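Local coordinates for uncharacterized protein DUF1185 (Bordetella bronchiseptica RB50, PDB 3BYQ) that is of unknown function but, as a DUF1185 family member with a variant of the Bacillus chorismate mutase fold, may play a role in amino-acid metabolism, at residues F53-R58 and V97-A101; K82-V86 and A124-M130; H94-W98 and L163-V167. The contacts are given in a common frame with arbitrary orientation. Residues are numbered along the deposited sequence.

Contact 1 of 3, residues F53-R58 and V97-A101; sequences FMAELR and VWHEA. With EDO (1,2-ethanediol), chain Q.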
loop_
_atom_site.group_PDB
_atom_site.type_symbol
_atom_site.label_atom_id
_atom_site.label_comp_id
_atom_site.label_asym_id
_atom_site.label_seq_id
_atom_site.Cartn_x
_atom_site.Cartn_y
_atom_site.Cartn_z
ATOM N N PHE B 53 -27.469 -6.832 17.328
ATOM C CA PHE B 53 -26.396 -5.903 16.942
ATOM C C PHE B 53 -26.871 -5.026 15.783
ATOM O O PHE B 53 -26.771 -3.793 15.817
ATOM C CB PHE B 53 -25.152 -6.731 16.581
ATOM C CG PHE B 53 -23.906 -5.925 16.251
ATOM C CD1 PHE B 53 -23.454 -4.915 17.084
ATOM C CD2 PHE B 53 -23.120 -6.291 15.186
ATOM C CE1 PHE B 53 -22.270 -4.234 16.811
ATOM C CE2 PHE B 53 -21.953 -5.609 14.900
ATOM C CZ PHE B 53 -21.513 -4.579 15.736
HETATM N N MSE B 54 -27.458 -5.658 14.789
HETATM C CA MSE B 54 -27.969 -4.935 13.611
HETATM C C MSE B 54 -29.016 -3.912 14.012
HETATM O O MSE B 54 -29.048 -2.788 13.503
HETATM C CB MSE B 54 -28.519 -5.895 12.570
HETATM C CG MSE B 54 -28.821 -5.244 11.272
HETATM SE SE MSE B 54 -29.196 -6.503 9.876
HETATM C CE MSE B 54 -30.909 -7.097 10.482
ATOM N N ALA B 55 -29.864 -4.300 14.960
ATOM C CA ALA B 55 -30.926 -3.418 15.464
ATOM C C ALA B 55 -30.368 -2.201 16.177
ATOM O O ALA B 55 -30.780 -1.053 15.909
ATOM C CB ALA B 55 -31.874 -4.184 16.408
ATOM N N GLU B 56 -29.412 -2.425 17.062
ATOM C CA GLU B 56 -28.831 -1.312 17.808
ATOM C C GLU B 56 -28.027 -0.341 16.930
ATOM O O GLU B 56 -28.023 0.864 17.165
ATOM C CB GLU B 56 -27.979 -1.764 18.978
ATOM C CG GLU B 56 -27.771 -0.597 19.940
ATOM C CD GLU B 56 -26.854 -0.897 21.099
ATOM O OE1 GLU B 56 -26.579 -2.105 21.359
ATOM O OE2 GLU B 56 -26.439 0.111 21.746
ATOM N N LEU B 57 -27.395 -0.884 15.897
ATOM C CA LEU B 57 -26.581 -0.094 14.970
ATOM C C LEU B 57 -27.371 0.950 14.202
ATOM O O LEU B 57 -26.799 1.890 13.671
ATOM C CB LEU B 57 -25.792 -0.998 14.016
ATOM C CG LEU B 57 -24.574 -1.677 14.659
ATOM C CD1 LEU B 57 -24.132 -2.884 13.783
ATOM C CD2 LEU B 57 -23.430 -0.670 14.916
ATOM N N ARG B 58 -28.689 0.814 14.174
ATOM C CA ARG B 58 -29.494 1.822 13.491
ATOM C C ARG B 58 -29.218 3.202 14.083
ATOM O O ARG B 58 -29.159 4.174 13.351
ATOM C CB ARG B 58 -30.982 1.473 13.553
ATOM C CG ARG B 58 -31.867 2.259 12.605
ATOM C CD ARG B 58 -31.845 1.695 11.191
ATOM N NE ARG B 58 -32.417 0.353 11.138
ATOM C CZ ARG B 58 -33.724 0.095 11.177
ATOM N NH1 ARG B 58 -34.621 1.065 11.164
ATOM N NH2 ARG B 58 -34.141 -1.156 11.155
ATOM N N VAL B 97 -24.284 -6.240 8.425
ATOM C CA VAL B 97 -25.331 -5.634 9.257
ATOM C C VAL B 97 -25.614 -4.148 8.889
ATOM O O VAL B 97 -26.711 -3.634 9.145
ATOM C CB VAL B 97 -24.985 -5.668 10.773
ATOM C CG1 VAL B 97 -25.003 -7.097 11.313
ATOM C CG2 VAL B 97 -23.646 -4.961 11.062
ATOM N N TRP B 98 -24.631 -3.502 8.278
ATOM C CA TRP B 98 -24.720 -2.076 7.928
ATOM C C TRP B 98 -25.642 -1.787 6.733
ATOM O O TRP B 98 -26.072 -0.675 6.550
ATOM C CB TRP B 98 -23.324 -1.546 7.677
ATOM C CG TRP B 98 -23.170 -0.022 7.736
ATOM C CD1 TRP B 98 -22.705 0.794 6.739
ATOM C CD2 TRP B 98 -23.465 0.822 8.842
ATOM N NE1 TRP B 98 -22.687 2.109 7.177
ATOM C CE2 TRP B 98 -23.157 2.152 8.456
ATOM C CE3 TRP B 98 -23.939 0.592 10.132
ATOM C CZ2 TRP B 98 -23.284 3.218 9.319
ATOM C CZ3 TRP B 98 -24.082 1.634 10.962
ATOM C CH2 TRP B 98 -23.780 2.952 10.554
ATOM N N HIS B 99 -25.927 -2.794 5.915
ATOM C CA HIS B 99 -26.853 -2.590 4.803
ATOM C C HIS B 99 -28.175 -2.041 5.334
ATOM O O HIS B 99 -28.658 -1.016 4.859
ATOM C CB HIS B 99 -27.042 -3.863 4.002
ATOM C CG HIS B 99 -25.855 -4.225 3.163
ATOM N ND1 HIS B 99 -25.569 -3.590 1.971
ATOM C CD2 HIS B 99 -24.909 -5.188 3.318
ATOM C CE1 HIS B 99 -24.470 -4.112 1.453
ATOM N NE2 HIS B 99 -24.056 -5.090 2.237
ATOM N N GLU B 100 -28.723 -2.712 6.349
ATOM C CA GLU B 100 -29.958 -2.261 6.958
ATOM C C GLU B 100 -29.697 -1.108 7.917
ATOM O O GLU B 100 -30.321 -0.063 7.808
ATOM C CB GLU B 100 -30.687 -3.367 7.685
ATOM C CG GLU B 100 -31.978 -2.880 8.315
ATOM C CD GLU B 100 -32.605 -3.901 9.181
ATOM O OE1 GLU B 100 -33.127 -4.862 8.616
ATOM O OE2 GLU B 100 -32.569 -3.741 10.414
ATOM N N ALA B 101 -28.718 -1.265 8.803
ATOM C CA ALA B 101 -28.488 -0.269 9.859
ATOM C C ALA B 101 -28.099 1.089 9.317
ATOM O O ALA B 101 -28.640 2.100 9.754
ATOM C CB ALA B 101 -27.462 -0.755 10.902
HETATM C C1 EDO Q . -34.128 5.153 12.369
HETATM O O1 EDO Q . -34.171 4.532 13.661
HETATM C C2 EDO Q . -35.174 4.534 11.455
HETATM O O2 EDO Q . -34.558 3.909 10.326
HETATM O O HOH W 1 -30.899 -1.984 11.600
#
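Two helices of the alpha layer that packs on the beta-sheet meet here: helix 51-72, near its start, lies against the first turn of helix 98-109. The backbones come close, with CA of Arg58 only 4.3 Å from CA of Ala101, and a small residue makes this possible: the CB of Ala101 sits 3.5 Å from Leu57 CB and 3.7 Å from Met54 O. Beside it, Leu57 CD1 packs on Val97 CG2 at 3.5 Å, and the flexible selenomethionine Met54 lays its CG 3.9 Å from Val97 CB. On the more open side the contact turns polar. Arg58 NH2 forms a salt bridge with Glu100 OE2 (3.1 Å), and water 1 joins Met54 O (2.8 Å), Arg58 NE (2.8 Å) and Glu100 OE2 (2.7 Å). Glu100 OE1 pairs with Arg143 of the second subunit, while Arg58 NH1 donates to O2 of an ethanediol at 3.0 Å. The two helices thus pack together in the helical layer of this variant of the Bacillus chorismate mutase fold.

Contact 2 of 3, residues K82-V86 and A124-M130; sequences KAAIV and ATAGYRM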
loop_
_atom_site.group_PDB
_atom_site.type_symbol
_atom_site.label_atom_id
_atom_site.label_comp_id
_atom_site.label_asym_id
_atom_site.label_seq_id
_atom_site.Cartn_x
_atom_site.Cartn_y
_atom_site.Cartn_z
ATOM N N LYS B 82 -22.909 3.763 1.462
ATOM C CA LYS B 82 -22.632 3.244 2.806
ATOM C C LYS B 82 -21.549 2.220 2.682
ATOM O O LYS B 82 -21.424 1.566 1.652
ATOM C CB LYS B 82 -23.885 2.629 3.428
ATOM C CG LYS B 82 -24.452 1.406 2.698
ATOM C CD LYS B 82 -25.928 1.121 3.017
ATOM C CE LYS B 82 -26.461 0.043 2.104
ATOM N NZ LYS B 82 -27.907 -0.216 2.197
ATOM N N ALA B 83 -20.770 2.052 3.735
ATOM C CA ALA B 83 -19.663 1.097 3.630
ATOM C C ALA B 83 -19.220 0.596 4.970
ATOM O O ALA B 83 -19.506 1.186 6.012
ATOM C CB ALA B 83 -18.489 1.745 2.889
ATOM N N ALA B 84 -18.561 -0.548 4.946
ATOM C CA ALA B 84 -18.040 -1.159 6.183
ATOM C C ALA B 84 -16.703 -1.839 5.959
ATOM O O ALA B 84 -16.503 -2.484 4.959
ATOM C CB ALA B 84 -19.013 -2.178 6.759
ATOM N N ILE B 85 -15.813 -1.679 6.919
ATOM C CA ILE B 85 -14.530 -2.366 6.924
ATOM C C ILE B 85 -14.416 -3.063 8.287
ATOM O O ILE B 85 -14.333 -2.411 9.347
ATOM C CB ILE B 85 -13.288 -1.464 6.694
ATOM C CG1 ILE B 85 -13.528 -0.534 5.517
ATOM C CG2 ILE B 85 -11.989 -2.364 6.486
ATOM C CD1 ILE B 85 -12.451 0.467 5.241
ATOM N N VAL B 86 -14.342 -4.386 8.230
ATOM C CA VAL B 86 -14.293 -5.206 9.422
ATOM C C VAL B 86 -12.845 -5.597 9.651
ATOM O O VAL B 86 -12.112 -5.872 8.712
ATOM C CB VAL B 86 -15.183 -6.479 9.312
ATOM C CG1 VAL B 86 -15.182 -7.290 10.619
ATOM C CG2 VAL B 86 -16.632 -6.094 8.894
ATOM N N ALA B 124 -10.507 -6.434 6.469
ATOM C CA ALA B 124 -9.180 -5.958 6.079
ATOM C C ALA B 124 -8.353 -5.554 7.278
ATOM O O ALA B 124 -8.808 -5.490 8.384
ATOM C CB ALA B 124 -9.336 -4.747 5.165
ATOM N N THR B 125 -7.092 -5.320 6.979
ATOM C CA THR B 125 -6.126 -4.862 7.980
ATOM C C THR B 125 -6.326 -3.374 8.268
ATOM O O THR B 125 -6.957 -2.634 7.511
ATOM C CB THR B 125 -4.695 -5.048 7.497
ATOM O OG1 THR B 125 -4.529 -4.317 6.285
ATOM C CG2 THR B 125 -4.395 -6.510 7.265
ATOM N N ALA B 126 -5.848 -2.956 9.425
ATOM C CA ALA B 126 -5.936 -1.564 9.822
ATOM C C ALA B 126 -5.261 -0.722 8.735
ATOM O O ALA B 126 -4.215 -1.080 8.228
ATOM C CB ALA B 126 -5.234 -1.311 11.190
ATOM N N GLY B 127 -5.906 0.385 8.407
ATOM C CA GLY B 127 -5.443 1.310 7.406
ATOM C C GLY B 127 -5.920 1.070 6.011
ATOM O O GLY B 127 -5.615 1.836 5.111
ATOM N N TYR B 128 -6.647 -0.021 5.814
ATOM C CA TYR B 128 -7.148 -0.346 4.503
ATOM C C TYR B 128 -7.977 0.826 3.966
ATOM O O TYR B 128 -8.809 1.393 4.668
ATOM C CB TYR B 128 -8.013 -1.610 4.557
ATOM C CG TYR B 128 -8.452 -2.104 3.197
ATOM C CD1 TYR B 128 -7.514 -2.630 2.338
ATOM C CD2 TYR B 128 -9.791 -2.078 2.786
ATOM C CE1 TYR B 128 -7.877 -3.118 1.105
ATOM C CE2 TYR B 128 -10.148 -2.539 1.497
ATOM C CZ TYR B 128 -9.172 -3.055 0.680
ATOM O OH TYR B 128 -9.404 -3.544 -0.609
ATOM N N ARG B 129 -7.721 1.164 2.706
ATOM C CA ARG B 129 -8.422 2.252 2.003
ATOM C C ARG B 129 -9.374 1.637 1.003
ATOM O O ARG B 129 -8.991 0.714 0.307
ATOM C CB ARG B 129 -7.440 3.076 1.188
ATOM C CG ARG B 129 -6.190 3.553 1.870
ATOM C CD ARG B 129 -6.453 4.549 2.907
ATOM N NE ARG B 129 -7.222 5.715 2.480
ATOM C CZ ARG B 129 -7.702 6.620 3.323
ATOM N NH1 ARG B 129 -7.440 6.525 4.622
ATOM N NH2 ARG B 129 -8.422 7.626 2.882
HETATM N N MSE B 130 -10.584 2.174 0.896
HETATM C CA MSE B 130 -11.576 1.589 0.001
HETATM C C MSE B 130 -12.380 2.628 -0.750
HETATM O O MSE B 130 -12.853 3.583 -0.156
HETATM C CB MSE B 130 -12.516 0.709 0.876
HETATM C CG MSE B 130 -13.518 -0.148 0.172
HETATM SE SE MSE B 130 -14.331 -1.407 1.399
HETATM C CE MSE B 130 -15.382 -0.185 2.426
#
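Ile85 is the bump and the loop 124-130 makes the hollow. This loop leaves strand 119-123 and turns back into strand 130-136, curving past one face of strand 82-86. The branched side chain of Ile85 fits into the curve: CG2 lies 3.8 Å from Ala124 CB and 4.3 Å from Tyr128 CD2, CD1 is 3.8 Å from Tyr128 O, and CG1 rests 3.6 Å from the CE of selenomethionine Met130. That same methyl fills the shallow space over Ala83, whose small CB leaves room for it at 3.7 Å. Farther round, Thr125 to Tyr128 form a type II turn, closed by Tyr128 N to Thr125 O at 3.1 Å. Gly127 suits its third position because, at phi 91°, a CB would collide with the preceding carbonyl. Tyr128 OH is hydrogen-bonded to Glu150 of the second subunit. Across the two segments a single hydrogen bond, Ala124 N to Val86 O at 2.8 Å, fixes the mouth of the loop; the rest is van der Waals contact, mostly between apolar side chains, so the fit depends mainly on complementary shape and exclusion of water.

Contact 3 of 3, residues H94-W98 and L163-V167; sequences HGAVW and LFALV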
loop_
_atom_site.group_PDB
_atom_site.type_symbol
_atom_site.label_atom_id
_atom_site.label_comp_id
_atom_site.label_asym_id
_atom_site.label_seq_id
_atom_site.Cartn_x
_atom_site.Cartn_y
_atom_site.Cartn_z
ATOM N N HIS B 94 -20.281 -9.322 9.880
ATOM C CA HIS B 94 -20.266 -8.242 10.885
ATOM C C HIS B 94 -20.363 -6.846 10.247
ATOM O O HIS B 94 -20.706 -5.869 10.890
ATOM C CB HIS B 94 -19.014 -8.301 11.749
ATOM C CG HIS B 94 -18.866 -9.564 12.531
ATOM N ND1 HIS B 94 -17.632 -10.035 12.934
ATOM C CD2 HIS B 94 -19.786 -10.461 12.972
ATOM C CE1 HIS B 94 -17.804 -11.173 13.592
ATOM N NE2 HIS B 94 -19.103 -11.457 13.630
ATOM N N GLY B 95 -19.971 -6.776 8.982
ATOM C CA GLY B 95 -20.092 -5.564 8.206
ATOM C C GLY B 95 -21.429 -5.529 7.484
ATOM O O GLY B 95 -21.992 -4.476 7.250
ATOM N N ALA B 96 -21.931 -6.697 7.131
ATOM C CA ALA B 96 -23.159 -6.795 6.364
ATOM C C ALA B 96 -24.390 -6.293 7.109
ATOM O O ALA B 96 -25.414 -5.957 6.499
ATOM C CB ALA B 96 -23.354 -8.220 5.856
ATOM N N VAL B 97 -24.284 -6.240 8.425
ATOM C CA VAL B 97 -25.331 -5.634 9.257
ATOM C C VAL B 97 -25.614 -4.148 8.889
ATOM O O VAL B 97 -26.711 -3.634 9.145
ATOM C CB VAL B 97 -24.985 -5.668 10.773
ATOM C CG1 VAL B 97 -25.003 -7.097 11.313
ATOM C CG2 VAL B 97 -23.646 -4.961 11.062
ATOM N N TRP B 98 -24.631 -3.502 8.278
ATOM C CA TRP B 98 -24.720 -2.076 7.928
ATOM C C TRP B 98 -25.642 -1.787 6.733
ATOM O O TRP B 98 -26.072 -0.675 6.550
ATOM C CB TRP B 98 -23.324 -1.546 7.677
ATOM C CG TRP B 98 -23.170 -0.022 7.736
ATOM C CD1 TRP B 98 -22.705 0.794 6.739
ATOM C CD2 TRP B 98 -23.465 0.822 8.842
ATOM N NE1 TRP B 98 -22.687 2.109 7.177
ATOM C CE2 TRP B 98 -23.157 2.152 8.456
ATOM C CE3 TRP B 98 -23.939 0.592 10.132
ATOM C CZ2 TRP B 98 -23.284 3.218 9.319
ATOM C CZ3 TRP B 98 -24.082 1.634 10.962
ATOM C CH2 TRP B 98 -23.780 2.952 10.554
ATOM N N LEU B 163 -15.210 -0.602 11.234
ATOM C CA LEU B 163 -15.363 0.783 10.760
ATOM C C LEU B 163 -16.622 0.818 9.915
ATOM O O LEU B 163 -16.781 0.037 8.965
ATOM C CB LEU B 163 -14.123 1.200 9.939
ATOM C CG LEU B 163 -14.071 2.672 9.478
ATOM C CD1 LEU B 163 -12.630 3.003 9.029
ATOM C CD2 LEU B 163 -15.022 2.929 8.323
ATOM N N PHE B 164 -17.575 1.639 10.340
ATOM C CA PHE B 164 -18.827 1.854 9.612
ATOM C C PHE B 164 -18.844 3.266 9.072
ATOM O O PHE B 164 -18.461 4.193 9.761
ATOM C CB PHE B 164 -20.030 1.647 10.534
ATOM C CG PHE B 164 -20.255 0.200 10.960
ATOM C CD1 PHE B 164 -20.589 -0.756 10.009
ATOM C CD2 PHE B 164 -20.224 -0.176 12.284
ATOM C CE1 PHE B 164 -20.837 -2.066 10.363
ATOM C CE2 PHE B 164 -20.478 -1.505 12.661
ATOM C CZ PHE B 164 -20.781 -2.446 11.679
ATOM N N ALA B 165 -19.353 3.410 7.851
ATOM C CA ALA B 165 -19.365 4.691 7.175
ATOM C C ALA B 165 -20.589 4.970 6.336
ATOM O O ALA B 165 -21.205 4.034 5.762
ATOM C CB ALA B 165 -18.112 4.780 6.252
ATOM N N LEU B 166 -20.914 6.257 6.260
ATOM C CA LEU B 166 -21.954 6.728 5.343
ATOM C C LEU B 166 -21.318 7.807 4.493
ATOM O O LEU B 166 -20.401 8.517 4.940
ATOM C CB LEU B 166 -23.145 7.305 6.082
ATOM C CG LEU B 166 -23.951 6.314 6.935
ATOM C CD1 LEU B 166 -25.082 7.018 7.662
ATOM C CD2 LEU B 166 -24.474 5.192 6.077
ATOM N N VAL B 167 -21.831 7.943 3.288
ATOM C CA VAL B 167 -21.396 8.947 2.341
ATOM C C VAL B 167 -22.596 9.703 1.785
ATOM O O VAL B 167 -23.611 9.118 1.479
ATOM C CB VAL B 167 -20.622 8.320 1.165
ATOM C CG1 VAL B 167 -20.219 9.392 0.115
ATOM C CG2 VAL B 167 -19.398 7.564 1.672
#
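This is an aromatic contact between helix and sheet, buried, its centre about 8 Å from the centre of the chain, where the short helical turn 94-96 and the start of the next helix lie on strand 161-169 of the chorismate mutase-like alpha/beta fold. Phe164 projects from the strand toward the helical layer and makes an offset stack with the six-membered ring of Trp98, the centroids 4.6 Å apart and the planes inclined at 25°. The CB of Phe164 also lies over that Trp98 ring, 3.7 Å from its centroid, in a CH-pi contact. Flat, broad rings suit this interface because they bridge the gap between layers, the closest pair of CA atoms, Trp98 CA and Phe164 CA, being 7.3 Å apart. Val97 CG2 touches Phe164 CZ at 3.9 Å, and His94 O faces the edge of the Phe164 ring, 3.5 Å from CZ. Leu166 extends the apolar surface, its CG 4.0 Å from Trp98 CZ2. Tryptophan also brings a polar edge to this apolar site: its NE1 donates a hydrogen bond to Ala165 O at 2.8 Å.

From the N terminus, after strands 7-17 and 29-39, the chain forms helix 51-72, then strand 79-86, then residues 94-101, from helix 93-96 into helix 98-109, where contact 1 closes its loop back to 53-58. Contact 2 opens at 82-86, inside that loop, and closes at 124-130, so the two cross. Contact 3 opens at 94-98, where contact 1 ends, and closes last, at 163-167; it therefore crosses contact 2 as well. Val97 and Trp98 serve both contact 1 and contact 3, whose centres lie about 8 Å apart. Strands 79-86 and 161-169 are antiparallel neighbours, so contacts 2 and 3 meet within one sheet. Together the three join helices 51-72 and 98-109, the sheet and the loop after strand 119-123.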